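Local coordinates for conserved domain protein (Streptococcus pneumoniae, PDB 2FI0), which is of unknown function, a small single-chain protein carrying a DUF1858 domain, with several short helices and a two-stranded parallel sheet, at residues 65-70 with 75-80; 7-12 with 16-21. One frame throughout, in Å; residues are numbered along the deposited sequence.

Contact 1 of 2, residues 65-70 with 75-80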
loop_
_atom_site.group_PDB
_atom_site.type_symbol
_atom_site.label_atom_id
_atom_site.label_comp_id
_atom_site.label_asym_id
_atom_site.label_seq_id
_atom_site.Cartn_x
_atom_site.Cartn_y
_atom_site.Cartn_z
ATOM N N LYS A 65 -11.375 3.303 1.390
ATOM C CA LYS A 65 -11.411 2.361 0.275
ATOM C C LYS A 65 -10.193 1.429 0.333
ATOM O O LYS A 65 -10.324 0.227 0.154
ATOM C CB LYS A 65 -11.464 3.139 -1.051
ATOM C CG LYS A 65 -11.232 2.337 -2.331
ATOM C CD LYS A 65 -12.520 1.849 -2.953
ATOM C CE LYS A 65 -12.265 1.188 -4.299
ATOM N NZ LYS A 65 -13.382 0.259 -4.627
ATOM N N ILE A 66 -9.020 1.998 0.603
ATOM C CA ILE A 66 -7.793 1.228 0.732
ATOM C C ILE A 66 -7.829 0.286 1.912
ATOM O O ILE A 66 -7.453 -0.870 1.773
ATOM C CB ILE A 66 -6.554 2.155 0.845
ATOM C CG1 ILE A 66 -6.308 2.836 -0.507
ATOM C CG2 ILE A 66 -5.310 1.358 1.298
ATOM C CD1 ILE A 66 -5.563 4.113 -0.429
ATOM N N VAL A 67 -8.287 0.775 3.069
ATOM C CA VAL A 67 -8.367 -0.055 4.269
ATOM C C VAL A 67 -9.351 -1.214 4.079
ATOM O O VAL A 67 -9.017 -2.353 4.365
ATOM C CB VAL A 67 -8.686 0.773 5.531
ATOM C CG1 VAL A 67 -8.886 -0.134 6.751
ATOM C CG2 VAL A 67 -7.544 1.751 5.804
ATOM N N ARG A 68 -10.529 -0.927 3.540
ATOM C CA ARG A 68 -11.538 -1.969 3.258
ATOM C C ARG A 68 -10.989 -3.051 2.331
ATOM O O ARG A 68 -11.167 -4.242 2.556
ATOM C CB ARG A 68 -12.747 -1.369 2.552
ATOM C CG ARG A 68 -13.699 -0.614 3.420
ATOM C CD ARG A 68 -14.862 -0.066 2.570
ATOM N NE ARG A 68 -16.045 -0.497 3.256
ATOM C CZ ARG A 68 -16.989 -1.291 2.792
ATOM N NH1 ARG A 68 -17.051 -1.707 1.540
ATOM N NH2 ARG A 68 -17.941 -1.593 3.614
ATOM N N THR A 69 -10.356 -2.602 1.259
ATOM C CA THR A 69 -9.813 -3.512 0.247
ATOM C C THR A 69 -8.726 -4.407 0.840
ATOM O O THR A 69 -8.730 -5.624 0.638
ATOM C CB THR A 69 -9.260 -2.729 -0.957
ATOM O OG1 THR A 69 -10.278 -1.861 -1.467
ATOM C CG2 THR A 69 -8.817 -3.681 -2.061
ATOM N N LEU A 70 -7.820 -3.803 1.597
ATOM C CA LEU A 70 -6.761 -4.561 2.232
ATOM C C LEU A 70 -7.300 -5.572 3.230
ATOM O O LEU A 70 -6.892 -6.731 3.209
ATOM C CB LEU A 70 -5.732 -3.626 2.880
ATOM C CG LEU A 70 -4.829 -2.844 1.913
ATOM C CD1 LEU A 70 -3.985 -1.813 2.689
ATOM C CD2 LEU A 70 -3.931 -3.779 1.106
ATOM N N TYR A 75 -5.473 -8.678 5.017
ATOM C CA TYR A 75 -4.486 -7.878 5.723
ATOM C C TYR A 75 -5.076 -7.156 6.922
ATOM O O TYR A 75 -6.249 -6.824 6.946
ATOM C CB TYR A 75 -3.821 -6.892 4.769
ATOM C CG TYR A 75 -3.081 -7.576 3.645
ATOM C CD1 TYR A 75 -1.756 -7.980 3.806
ATOM C CD2 TYR A 75 -3.702 -7.831 2.432
ATOM C CE1 TYR A 75 -1.074 -8.616 2.784
ATOM C CE2 TYR A 75 -3.038 -8.476 1.410
ATOM C CZ TYR A 75 -1.722 -8.868 1.588
ATOM O OH TYR A 75 -1.046 -9.488 0.570
ATOM N N GLU A 76 -4.228 -6.927 7.914
ATOM C CA GLU A 76 -4.514 -6.058 9.026
ATOM C C GLU A 76 -3.748 -4.765 8.845
ATOM O O GLU A 76 -2.549 -4.786 8.632
ATOM C CB GLU A 76 -4.078 -6.742 10.321
ATOM C CG GLU A 76 -4.914 -6.360 11.508
ATOM C CD GLU A 76 -6.348 -6.885 11.393
ATOM O OE1 GLU A 76 -6.530 -8.120 11.240
ATOM O OE2 GLU A 76 -7.270 -6.051 11.434
ATOM N N VAL A 77 -4.443 -3.632 8.959
ATOM C CA VAL A 77 -3.862 -2.352 8.651
ATOM C C VAL A 77 -3.475 -1.585 9.911
ATOM O O VAL A 77 -4.238 -1.522 10.853
ATOM C CB VAL A 77 -4.835 -1.531 7.817
ATOM C CG1 VAL A 77 -4.247 -0.165 7.503
ATOM C CG2 VAL A 77 -5.181 -2.290 6.532
ATOM N N ILE A 78 -2.287 -0.988 9.915
ATOM C CA ILE A 78 -1.851 -0.153 11.032
ATOM C C ILE A 78 -1.318 1.161 10.492
ATOM O O ILE A 78 -1.212 1.327 9.287
ATOM C CB ILE A 78 -0.793 -0.870 11.928
ATOM C CG1 ILE A 78 0.515 -1.135 11.171
ATOM C CG2 ILE A 78 -1.357 -2.193 12.472
ATOM C CD1 ILE A 78 1.616 -1.686 12.064
ATOM N N GLY A 79 -0.999 2.087 11.388
ATOM C CA GLY A 79 -0.411 3.368 11.018
ATOM C C GLY A 79 -1.379 4.424 10.501
ATOM O O GLY A 79 -0.950 5.415 9.913
ATOM N N LEU A 80 -2.673 4.195 10.699
ATOM C CA LEU A 80 -3.732 5.163 10.369
ATOM C C LEU A 80 -3.661 6.417 11.237
ATOM O O LEU A 80 -3.129 6.368 12.344
ATOM C CB LEU A 80 -5.104 4.509 10.607
ATOM C CG LEU A 80 -5.902 3.779 9.511
ATOM C CD1 LEU A 80 -5.267 3.812 8.168
ATOM C CD2 LEU A 80 -6.204 2.356 9.903
#

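Contact 2 of 2, residues 7-12 with 16-21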
loop_
_atom_site.group_PDB
_atom_site.type_symbol
_atom_site.label_atom_id
_atom_site.label_comp_id
_atom_site.label_asym_id
_atom_site.label_seq_id
_atom_site.Cartn_x
_atom_site.Cartn_y
_atom_site.Cartn_z
ATOM N N ASN A 7 0.751 -10.680 7.697
ATOM C CA ASN A 7 -0.082 -9.871 6.807
ATOM C C ASN A 7 -0.505 -8.516 7.403
ATOM O O ASN A 7 -1.609 -8.054 7.198
ATOM C CB ASN A 7 -1.284 -10.699 6.302
ATOM C CG ASN A 7 -0.851 -11.924 5.481
ATOM O OD1 ASN A 7 -0.222 -11.795 4.428
ATOM N ND2 ASN A 7 -1.156 -13.121 5.990
ATOM N N ILE A 8 0.422 -7.874 8.107
ATOM C CA ILE A 8 0.210 -6.555 8.687
ATOM C C ILE A 8 0.788 -5.527 7.711
ATOM O O ILE A 8 1.926 -5.669 7.263
ATOM C CB ILE A 8 0.896 -6.447 10.075
ATOM C CG1 ILE A 8 0.243 -7.419 11.065
ATOM C CG2 ILE A 8 0.856 -5.023 10.609
ATOM C CD1 ILE A 8 1.112 -7.708 12.263
ATOM N N ILE A 9 -0.009 -4.514 7.380
ATOM C CA ILE A 9 0.393 -3.458 6.465
ATOM C C ILE A 9 0.335 -2.118 7.183
ATOM O O ILE A 9 -0.681 -1.746 7.744
ATOM C CB ILE A 9 -0.470 -3.448 5.186
ATOM C CG1 ILE A 9 -0.158 -4.705 4.375
ATOM C CG2 ILE A 9 -0.206 -2.161 4.357
ATOM C CD1 ILE A 9 -1.047 -4.927 3.170
ATOM N N ASP A 10 1.460 -1.420 7.170
ATOM C CA ASP A 10 1.582 -0.116 7.785
ATOM C C ASP A 10 1.425 0.924 6.666
ATOM O O ASP A 10 2.204 0.946 5.712
ATOM C CB ASP A 10 2.948 -0.015 8.474
ATOM C CG ASP A 10 3.068 1.200 9.375
ATOM O OD1 ASP A 10 2.386 2.212 9.116
ATOM O OD2 ASP A 10 3.860 1.143 10.343
ATOM N N VAL A 11 0.402 1.769 6.774
ATOM C CA VAL A 11 0.124 2.751 5.728
ATOM C C VAL A 11 0.983 4.004 5.911
ATOM O O VAL A 11 0.890 4.931 5.117
ATOM C CB VAL A 11 -1.399 3.123 5.643
ATOM C CG1 VAL A 11 -2.231 1.914 5.250
ATOM C CG2 VAL A 11 -1.920 3.728 6.952
ATOM N N SER A 12 1.810 4.026 6.957
ATOM C CA SER A 12 2.638 5.187 7.262
ATOM C C SER A 12 4.092 5.063 6.839
ATOM O O SER A 12 4.848 5.989 7.056
ATOM C CB SER A 12 2.575 5.521 8.754
ATOM O OG SER A 12 3.360 4.628 9.522
ATOM N N ALA A 16 7.266 1.173 -1.172
ATOM C CA ALA A 16 8.277 0.165 -1.534
ATOM C C ALA A 16 8.572 -0.836 -0.396
ATOM O O ALA A 16 8.749 -2.033 -0.648
ATOM C CB ALA A 16 9.561 0.843 -1.975
ATOM N N GLU A 17 8.638 -0.344 0.841
ATOM C CA GLU A 17 8.870 -1.212 1.995
ATOM C C GLU A 17 7.700 -2.177 2.216
ATOM O O GLU A 17 7.888 -3.337 2.595
ATOM C CB GLU A 17 9.075 -0.388 3.263
ATOM C CG GLU A 17 10.364 0.379 3.302
ATOM C CD GLU A 17 10.575 1.121 4.617
ATOM O OE1 GLU A 17 10.055 0.658 5.664
ATOM O OE2 GLU A 17 11.278 2.163 4.599
ATOM N N VAL A 18 6.494 -1.679 1.991
ATOM C CA VAL A 18 5.316 -2.518 2.063
ATOM C C VAL A 18 5.436 -3.653 1.033
ATOM O O VAL A 18 5.259 -4.810 1.370
ATOM C CB VAL A 18 4.011 -1.718 1.850
ATOM C CG1 VAL A 18 2.832 -2.646 1.818
ATOM C CG2 VAL A 18 3.830 -0.682 2.945
ATOM N N VAL A 19 5.764 -3.308 -0.211
ATOM C CA VAL A 19 5.732 -4.273 -1.309
ATOM C C VAL A 19 6.869 -5.297 -1.185
ATOM O O VAL A 19 6.673 -6.468 -1.492
ATOM C CB VAL A 19 5.738 -3.563 -2.685
ATOM C CG1 VAL A 19 5.911 -4.570 -3.843
ATOM C CG2 VAL A 19 4.467 -2.775 -2.866
ATOM N N ASP A 20 8.033 -4.844 -0.722
ATOM C CA ASP A 20 9.149 -5.727 -0.416
ATOM C C ASP A 20 8.771 -6.790 0.609
ATOM O O ASP A 20 9.124 -7.955 0.460
ATOM C CB ASP A 20 10.351 -4.921 0.107
ATOM C CG ASP A 20 11.053 -4.125 -0.989
ATOM O OD1 ASP A 20 10.876 -4.432 -2.194
ATOM O OD2 ASP A 20 11.795 -3.187 -0.637
ATOM N N LYS A 21 8.044 -6.386 1.649
ATOM C CA LYS A 21 7.632 -7.329 2.678
ATOM C C LYS A 21 6.476 -8.207 2.196
ATOM O O LYS A 21 6.425 -9.392 2.525
ATOM C CB LYS A 21 7.255 -6.583 3.953
ATOM C CG LYS A 21 6.868 -7.489 5.100
ATOM C CD LYS A 21 6.842 -6.722 6.428
ATOM C CE LYS A 21 7.308 -7.608 7.590
ATOM N NZ LYS A 21 8.071 -6.779 8.567
#

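Contact 1 of 2, residues 65-70 with 75-80
Leu70 and Val77 meet where the end of helix 63-72 turns back into strand 76-78, a helix-turn-strand unit in which the C-terminal strand of a small parallel sheet folds back alongside the helix just before it. Val77 sends its CG2 methyl against Leu70, 3.9 Å from CB and 4.1 Å from CD1 of that leucine, and the two side chains cross at about a right angle. Its other methyl serves Val67, one helical turn earlier: with CG1 anti to the backbone N (chi1 179°), Val77 straddles the two helix residues, one branch for each. Val67 answers with CG2, which lies 4.2 Å from Val77 CG1 and 3.9 Å from CD1 of Leu80; the exposed Leu80 thus touches the same methyl from beyond the end of the strand.

At the turn the contact becomes polar. Tyr75 N donates to Leu70 O at 3.0 Å, with an N-H...O angle of 158°, tying the chain to the last turn of the helix before the strand begins. The same oxygen lies in the plane of the tyrosine ring, at its edge, with Leu70 O 3.5 Å from Tyr75 CD2. Further out, Ile9 of the neighbouring strand 8-10 touches both Leu70 and Tyr75, and at the far end of the ring Tyr75 OH is hydrogen-bonded to OE2 of Glu24.

Contact 2 of 2, residues 7-12 with 16-21
Val18 sets a methyl against a backbone oxygen: its CG2 comes within 3.6 Å of Asp10 O, the closest approach between residues 7-12 and 16-21. This is a van der Waals contact of a carbonyl with a hydrocarbon branch. The other branch makes the apolar half of the contact, Val18 CG1 lying 4.0 Å from CG2 of Ile9, with the two side chains crossing at about a right angle. A single valine thus bridges two successive strand residues, one through its side chain and the other through its main chain.

The torsions explain the division. Ile9 holds CG1 beside its own backbone N (chi1 -68°), which leaves the short CG2 branch to meet the helix, while the longer branch, ending in CD1, reaches toward the ring of Tyr75. On Val18, a chi1 of 175° turns CG1 toward Ile9 and leaves CG2 against the Asp10 carbonyl.

Just beyond, the chain leaves the strand through an Asx turn. Asp10 OD1 accepts from Ser12 N at 2.9 Å and from Ser12 OG at 2.6 Å, the amide on the anti side and the hydroxyl on the syn side, both from the same face of the carboxylate. Two bonds to one oxygen should restrain the rotation of the Asp10 side chain. Farther out, Leu52 of helix 52-59 touches Ile9 too, and Val25 packs on the same isoleucine. The whole is a strand-turn-helix unit whose Ile9-Val18 contact is buried, an Asx turn leading from the sheet's N-terminal strand toward a helix packed against it.

Contact 2 closes before contact 1 opens along the chain, yet their centres lie only about 11 Å apart, because each contributes one strand to the same two-stranded parallel sheet. Strand 8-10 from contact 2 and strand 76-78 from contact 1 are joined by main-chain pairing: Ile78 N lies 2.8 Å from Ile9 O, and Glu76 O 2.8 Å from Ile9 N, both probable hydrogen bonds. Helix 15-21 packs on the first strand and helix 63-72 on the second. The sheet therefore pairs a strand from near each end of the chain, every helix lies between the two strands in sequence, and Ile9 and Tyr75 add side-chain packing across the junction.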